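Local structure of putative creatinine amidohydrolase (Bacteroides fragilis, 3LUB) at the interface of chains A and B and the interface of chains A and C. The protein is a putative zinc-dependent hydrolase of the creatininase superfamily that probably cleaves non-peptide carbon-nitrogen bonds. Numbering follows the deposited sequence. Chains: chain A/B/C, Putative creatinine amidohydrolase.

Contact 1: the interface of chains A and B. Residues chain A 140-142, 243; chain B 198, 203-205.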
loop_
_atom_site.group_PDB
_atom_site.type_symbol
_atom_site.label_atom_id
_atom_site.label_comp_id
_atom_site.label_asym_id
_atom_site.label_seq_id
_atom_site.Cartn_x
_atom_site.Cartn_y
_atom_site.Cartn_z
ATOM N N LEU A 140 6.434 -19.546 14.956
ATOM C CA LEU A 140 5.305 -19.511 15.875
ATOM C C LEU A 140 5.143 -18.136 16.531
ATOM O O LEU A 140 6.057 -17.643 17.187
ATOM C CB LEU A 140 5.500 -20.538 16.980
ATOM C CG LEU A 140 4.399 -20.735 18.019
ATOM C CD1 LEU A 140 3.137 -21.225 17.323
ATOM C CD2 LEU A 140 4.866 -21.711 19.108
ATOM N N ILE A 141 3.969 -17.539 16.348
ATOM C CA ILE A 141 3.611 -16.300 17.049
ATOM C C ILE A 141 2.321 -16.519 17.872
ATOM O O ILE A 141 1.271 -16.923 17.296
ATOM C CB ILE A 141 3.369 -15.129 16.056
ATOM C CG1 ILE A 141 4.467 -15.056 14.994
ATOM C CG2 ILE A 141 3.255 -13.828 16.791
ATOM C CD1 ILE A 141 4.379 -13.837 14.105
ATOM N N ALA A 142 2.407 -16.273 19.185
ATOM C CA ALA A 142 1.236 -16.221 20.084
ATOM C C ALA A 142 1.011 -14.806 20.541
ATOM O O ALA A 142 1.904 -13.997 20.489
ATOM C CB ALA A 142 1.412 -17.152 21.315
ATOM N N LEU A 243 4.036 -20.899 30.108
ATOM C CA LEU A 243 3.874 -20.778 28.651
ATOM C C LEU A 243 5.253 -20.773 27.944
ATOM O O LEU A 243 5.482 -21.543 26.992
ATOM C CB LEU A 243 3.052 -19.526 28.269
ATOM C CG LEU A 243 2.937 -19.270 26.752
ATOM C CD1 LEU A 243 2.207 -20.425 26.067
ATOM C CD2 LEU A 243 2.273 -17.964 26.416
ATOM N N LEU B 198 -1.470 -23.100 25.792
ATOM C CA LEU B 198 -2.289 -22.659 24.646
ATOM C C LEU B 198 -3.647 -23.325 24.680
ATOM O O LEU B 198 -4.629 -22.705 24.284
ATOM C CB LEU B 198 -1.612 -22.912 23.300
ATOM C CG LEU B 198 -0.313 -22.192 22.997
ATOM C CD1 LEU B 198 0.118 -22.477 21.565
ATOM C CD2 LEU B 198 -0.411 -20.680 23.295
ATOM N N ALA B 203 -2.397 -17.787 26.210
ATOM C CA ALA B 203 -2.185 -17.019 24.989
ATOM C C ALA B 203 -2.915 -17.694 23.797
ATOM O O ALA B 203 -3.364 -18.817 23.897
ATOM C CB ALA B 203 -0.651 -16.859 24.705
ATOM N N TRP B 204 -2.991 -16.990 22.674
ATOM C CA TRP B 204 -3.685 -17.465 21.473
ATOM C C TRP B 204 -2.750 -17.709 20.289
ATOM O O TRP B 204 -1.943 -16.828 19.938
ATOM C CB TRP B 204 -4.707 -16.403 21.041
ATOM C CG TRP B 204 -5.484 -16.802 19.816
ATOM C CD1 TRP B 204 -6.627 -17.547 19.788
ATOM C CD2 TRP B 204 -5.170 -16.500 18.459
ATOM N NE1 TRP B 204 -7.051 -17.719 18.493
ATOM C CE2 TRP B 204 -6.168 -17.103 17.654
ATOM C CE3 TRP B 204 -4.155 -15.769 17.835
ATOM C CZ2 TRP B 204 -6.181 -16.979 16.265
ATOM C CZ3 TRP B 204 -4.168 -15.662 16.455
ATOM C CH2 TRP B 204 -5.171 -16.242 15.692
ATOM N N VAL B 205 -2.869 -18.900 19.704
ATOM C CA VAL B 205 -2.255 -19.291 18.449
ATOM C C VAL B 205 -3.414 -19.822 17.593
ATOM O O VAL B 205 -4.391 -20.348 18.148
ATOM C CB VAL B 205 -1.133 -20.392 18.678
ATOM C CG1 VAL B 205 -0.646 -21.072 17.351
ATOM C CG2 VAL B 205 0.030 -19.780 19.376
#
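A:Ala142, extended in strand 140-145 (phi -111°, psi 158°), meets the similarly extended loop stretch B:Trp204-B:Val205, and its CA lies 3.2 Å from the backbone carbonyl O of B:Trp204. The two subunits belong to the creatininase family, and the patch is one part of a two-fold interface in the deposited hexamer. The small methyl of A:Ala142 probably helps the strand and the loop to approach this closely. CB of A:Ala142 packs against CG2 of B:Val205 at 3.5 Å, and CG2 also lies beside the backbone carbonyl O of A:Ile141. The valine divides its two methyls between A:Leu140 and A:Ala142, alternate residues of the strand. With CG1 anti to the backbone N (chi1 168°), that branch of B:Val205 turns to A:Leu140 and meets its CD1 at 3.8 Å, the two side chains crossing at about a right angle. Further along, A:Leu243 from helix 226-249 also uses both of its branches. CD2 of A:Leu243 touches CB of B:Ala203 at 3.6 Å, while its CD1 reaches CD2 of B:Leu198, from helix 196-199, at 3.8 Å. CB of B:Ala203 bridges the two groups of chain A, since it also lies 4.0 Å from CB of A:Ala142.

Contact 2: the interface of chains A and C. Residues chain A 31, 86, 88; chain C 8, 24, 67, 69, 106, 111.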
loop_
_atom_site.group_PDB
_atom_site.type_symbol
_atom_site.label_atom_id
_atom_site.label_comp_id
_atom_site.label_asym_id
_atom_site.label_seq_id
_atom_site.Cartn_x
_atom_site.Cartn_y
_atom_site.Cartn_z
ATOM N N THR A 31 0.563 4.763 23.692
ATOM C CA THR A 31 0.819 6.096 24.288
ATOM C C THR A 31 -0.555 6.781 24.454
ATOM O O THR A 31 -1.164 7.226 23.465
ATOM C CB THR A 31 1.729 6.917 23.364
ATOM O OG1 THR A 31 2.818 6.103 22.937
ATOM C CG2 THR A 31 2.235 8.224 24.008
ATOM N N PHE A 86 -1.241 14.256 23.400
ATOM C CA PHE A 86 -0.201 13.199 23.307
ATOM C C PHE A 86 -0.696 11.757 23.157
ATOM O O PHE A 86 0.087 10.806 23.211
ATOM C CB PHE A 86 0.795 13.361 24.455
ATOM C CG PHE A 86 1.156 14.774 24.715
ATOM C CD1 PHE A 86 1.785 15.534 23.734
ATOM C CD2 PHE A 86 0.850 15.376 25.928
ATOM C CE1 PHE A 86 2.108 16.885 23.987
ATOM C CE2 PHE A 86 1.178 16.698 26.166
ATOM C CZ PHE A 86 1.804 17.442 25.201
ATOM N N ILE A 88 -1.558 8.884 20.792
ATOM C CA ILE A 88 -1.167 8.545 19.426
ATOM C C ILE A 88 -1.969 7.349 18.935
ATOM O O ILE A 88 -1.658 6.199 19.308
ATOM C CB ILE A 88 0.357 8.212 19.317
ATOM C CG1 ILE A 88 1.209 9.369 19.859
ATOM C CG2 ILE A 88 0.731 7.801 17.859
ATOM C CD1 ILE A 88 1.130 10.703 19.096
ATOM N N LEU C 8 7.320 12.827 28.372
ATOM C CA LEU C 8 6.112 11.992 28.351
ATOM C C LEU C 8 6.325 10.592 28.921
ATOM O O LEU C 8 5.387 10.000 29.487
ATOM C CB LEU C 8 5.546 11.840 26.931
ATOM C CG LEU C 8 4.056 11.510 26.877
ATOM C CD1 LEU C 8 3.262 12.784 27.178
ATOM C CD2 LEU C 8 3.691 10.927 25.534
ATOM N N ILE C 24 6.715 20.119 20.033
ATOM C CA ILE C 24 6.810 18.690 20.320
ATOM C C ILE C 24 8.151 18.207 19.786
ATOM O O ILE C 24 8.562 18.610 18.704
ATOM C CB ILE C 24 5.660 17.863 19.666
ATOM C CG1 ILE C 24 4.257 18.423 20.048
ATOM C CG2 ILE C 24 5.842 16.327 19.999
ATOM C CD1 ILE C 24 3.999 18.486 21.536
HETATM N N MSE C 67 7.341 19.323 24.807
HETATM C CA MSE C 67 7.078 17.988 25.275
HETATM C C MSE C 67 7.932 17.080 24.450
HETATM O O MSE C 67 7.903 17.187 23.213
HETATM C CB MSE C 67 5.621 17.619 25.096
HETATM C CG MSE C 67 5.234 16.247 25.620
HETATM SE SE MSE C 67 5.855 15.799 27.400
HETATM C CE MSE C 67 4.295 16.429 28.328
HETATM N N MSE C 69 8.314 13.427 23.409
HETATM C CA MSE C 69 7.551 12.198 23.234
HETATM C C MSE C 69 8.460 10.989 23.519
HETATM O O MSE C 69 9.648 11.132 23.582
HETATM C CB MSE C 69 7.042 12.105 21.780
HETATM C CG MSE C 69 6.172 13.266 21.322
HETATM SE SE MSE C 69 4.515 13.328 22.385
HETATM C CE MSE C 69 3.622 11.718 21.629
ATOM N N LEU C 106 -1.155 14.504 16.696
ATOM C CA LEU C 106 -0.735 15.779 17.228
ATOM C C LEU C 106 -1.499 16.893 16.533
ATOM O O LEU C 106 -1.915 17.870 17.166
ATOM C CB LEU C 106 0.770 15.970 17.046
ATOM C CG LEU C 106 1.773 15.008 17.696
ATOM C CD1 LEU C 106 3.201 15.338 17.229
ATOM C CD2 LEU C 106 1.675 15.012 19.198
ATOM N N PHE C 111 -1.470 20.742 17.918
ATOM C CA PHE C 111 -0.054 21.023 17.819
ATOM C C PHE C 111 0.364 21.303 16.370
ATOM O O PHE C 111 -0.198 20.717 15.431
ATOM C CB PHE C 111 0.716 19.866 18.418
ATOM C CG PHE C 111 0.453 19.686 19.884
ATOM C CD1 PHE C 111 0.761 20.714 20.781
ATOM C CD2 PHE C 111 -0.074 18.512 20.382
ATOM C CE1 PHE C 111 0.526 20.577 22.166
ATOM C CE2 PHE C 111 -0.319 18.366 21.758
ATOM C CZ PHE C 111 -0.012 19.411 22.651
#
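The loop carrying A:Phe86 and A:Ile88 inserts into an apolar pocket of chain C, lined by C:Ile24 of strand 23-28, C:Met67 of strand 66-68 and loop residues C:Leu8, C:Met69 and C:Phe111, with C:Leu106 of helix 92-108 a looser neighbour of A:Ile88. This contact, a knob in a pocket between two creatininase-family subunits, shows how one aromatic side chain can engage several elements of a neighbour. The A:Phe86 ring is gripped from several directions. CG of the selenomethionine C:Met67 lies over one face, offset toward the rim, in a CH-pi contact 3.8 Å from the centroid of the A:Phe86 ring. CD1 of C:Ile24 comes in at the edge, in the ring plane, 3.5 Å from CE1 of A:Phe86. The same isoleucine methyl sits over the centre of the C:Phe111 ring, whose CZ touches CE1 of A:Phe86 at 3.6 Å. Nearer the backbone, CD1 of C:Leu8 lies 3.7 Å from CB of A:Phe86, while its CD2 packs tightly against CG2 of A:Thr31, the neighbour in sequence of the zinc ligand A:Glu32. The second selenomethionine, C:Met69, is bent at chi2 and chi3 (-64° and -71°). Its SE flanks CD1 of A:Phe86, and CE of C:Met69 meets CD1 of A:Ile88 tip to tip at 3.7 Å.

Contact 3: the interface of chains A and C. Residues chain A 104-105, 108-109; chain C 82, 87-89.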
loop_
_atom_site.group_PDB
_atom_site.type_symbol
_atom_site.label_atom_id
_atom_site.label_comp_id
_atom_site.label_asym_id
_atom_site.label_seq_id
_atom_site.Cartn_x
_atom_site.Cartn_y
_atom_site.Cartn_z
ATOM N N SER A 104 10.397 -10.327 10.374
ATOM C CA SER A 104 11.386 -10.504 9.298
ATOM C C SER A 104 12.841 -10.533 9.803
ATOM O O SER A 104 13.660 -11.333 9.381
ATOM C CB SER A 104 11.227 -9.381 8.267
ATOM O OG SER A 104 12.309 -9.445 7.341
ATOM N N SER A 105 13.144 -9.628 10.723
ATOM C CA SER A 105 14.456 -9.534 11.329
ATOM C C SER A 105 14.734 -10.717 12.228
ATOM O O SER A 105 15.806 -11.354 12.130
ATOM C CB SER A 105 14.560 -8.237 12.122
ATOM O OG SER A 105 14.704 -7.127 11.258
ATOM N N VAL A 108 15.430 -13.881 10.235
ATOM C CA VAL A 108 16.784 -13.879 9.666
ATOM C C VAL A 108 17.836 -14.224 10.736
ATOM O O VAL A 108 18.831 -14.857 10.452
ATOM C CB VAL A 108 17.103 -12.509 8.957
ATOM C CG1 VAL A 108 18.586 -12.283 8.816
ATOM C CG2 VAL A 108 16.481 -12.480 7.602
ATOM N N GLN A 109 17.565 -13.849 11.977
ATOM C CA GLN A 109 18.430 -14.144 13.123
ATOM C C GLN A 109 18.326 -15.593 13.635
ATOM O O GLN A 109 19.047 -15.974 14.568
ATOM C CB GLN A 109 18.063 -13.178 14.260
ATOM C CG GLN A 109 18.386 -11.734 13.926
ATOM C CD GLN A 109 17.599 -10.726 14.716
ATOM O OE1 GLN A 109 17.154 -10.991 15.824
ATOM N NE2 GLN A 109 17.445 -9.524 14.145
ATOM N N ARG C 82 20.887 -6.818 10.093
ATOM C CA ARG C 82 19.640 -7.537 10.320
ATOM C C ARG C 82 19.868 -8.963 10.841
ATOM O O ARG C 82 19.054 -9.517 11.575
ATOM C CB ARG C 82 18.834 -7.582 9.009
ATOM C CG ARG C 82 17.398 -8.027 9.176
ATOM C CD ARG C 82 16.602 -7.922 7.883
ATOM N NE ARG C 82 17.208 -8.729 6.815
ATOM C CZ ARG C 82 16.548 -9.137 5.727
ATOM N NH1 ARG C 82 15.276 -8.799 5.551
ATOM N NH2 ARG C 82 17.159 -9.881 4.805
ATOM N N CYS C 87 18.679 -7.052 16.324
ATOM C CA CYS C 87 18.641 -5.863 15.457
ATOM C C CYS C 87 17.353 -5.856 14.625
ATOM O O CYS C 87 16.984 -6.870 14.018
ATOM C CB CYS C 87 19.857 -5.854 14.538
ATOM S SG CYS C 87 19.973 -4.350 13.544
ATOM N N ILE C 88 16.663 -4.724 14.581
ATOM C CA ILE C 88 15.386 -4.664 13.889
ATOM C C ILE C 88 15.439 -3.645 12.780
ATOM O O ILE C 88 15.499 -2.462 13.047
ATOM C CB ILE C 88 14.256 -4.314 14.849
ATOM C CG1 ILE C 88 14.257 -5.272 16.047
ATOM C CG2 ILE C 88 12.905 -4.292 14.085
ATOM C CD1 ILE C 88 13.957 -6.759 15.709
ATOM N N HIS C 89 15.430 -4.121 11.539
ATOM C CA HIS C 89 15.414 -3.254 10.364
ATOM C C HIS C 89 13.976 -2.837 10.050
ATOM O O HIS C 89 13.091 -3.672 9.989
ATOM C CB HIS C 89 16.045 -3.918 9.140
ATOM C CG HIS C 89 15.793 -3.164 7.879
ATOM N ND1 HIS C 89 16.373 -1.941 7.627
ATOM C CD2 HIS C 89 14.965 -3.411 6.833
ATOM C CE1 HIS C 89 15.924 -1.466 6.479
ATOM N NE2 HIS C 89 15.062 -2.336 5.978
HETATM O O HOH W 1 13.126 -6.157 9.212
HETATM O O HOH W 2 13.732 -7.024 7.132
#
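A:Val108 lays its CG2 methyl over one face of the C:Arg82 guanidinium, offset toward the rim and 3.8 Å from CZ, with the two side chains crossing at about a right angle. This is the apolar centre of a helix-against-loop contact between two creatininase-family subunits: helix 92-108 of chain A faces the chain C segment from C:Arg82 to C:His89. The aliphatic part of the arginine shares in it: CG of C:Arg82 lies 3.9 Å from CA of A:Ser105, whose CB also touches CD1 of C:Ile88. The arginine leaves its backbone with CG anti to N (chi1 -167°) and bends at chi3 (59°), which brings the guanidinium across the helix toward A:Val108 and A:Ser104. Outside this core, the hydroxyl OG of A:Ser105 accepts a fairly straight hydrogen bond from the backbone N of C:His89 at 3.1 Å. Past the helix end, the amide of A:Gln109 donates to two carbonyls, both near its own plane. NE2 of A:Gln109 lies 3.0 Å from O of C:Arg82, tilted from the carbonyl plane. NE2 of A:Gln109 is 2.7 Å from O of C:Cys87, on an in-plane lone pair, though bent at the hydrogen (122°). At the rim, one water joins OG of A:Ser105 to the carbonyl O of C:His89. Another links OG of A:Ser104 to NH1 of C:Arg82 at the guanidinium edge; the waters' implausibly short separation makes their exact positions doubtful.

Chain A uses different elements for chains B and C: strand 140-145 and helix 226-249 face chain B in contact 1, whereas contact 2 and contact 3 both belong to the interface with chain C. The centres of their C-alpha atoms lie about 33 Å (contacts 1 and 2), 21 Å (1 and 3) and 28 Å (2 and 3) apart. Contacts 2 and 3 share Ile88 and helix 92-108. Because the A-C interface is two-fold symmetric, each patch recurs with the chains exchanged, and each subunit both offers its loop and receives its partner's. Two such interfaces on one chain would suit the six-subunit deposited assembly, which may be the biological form.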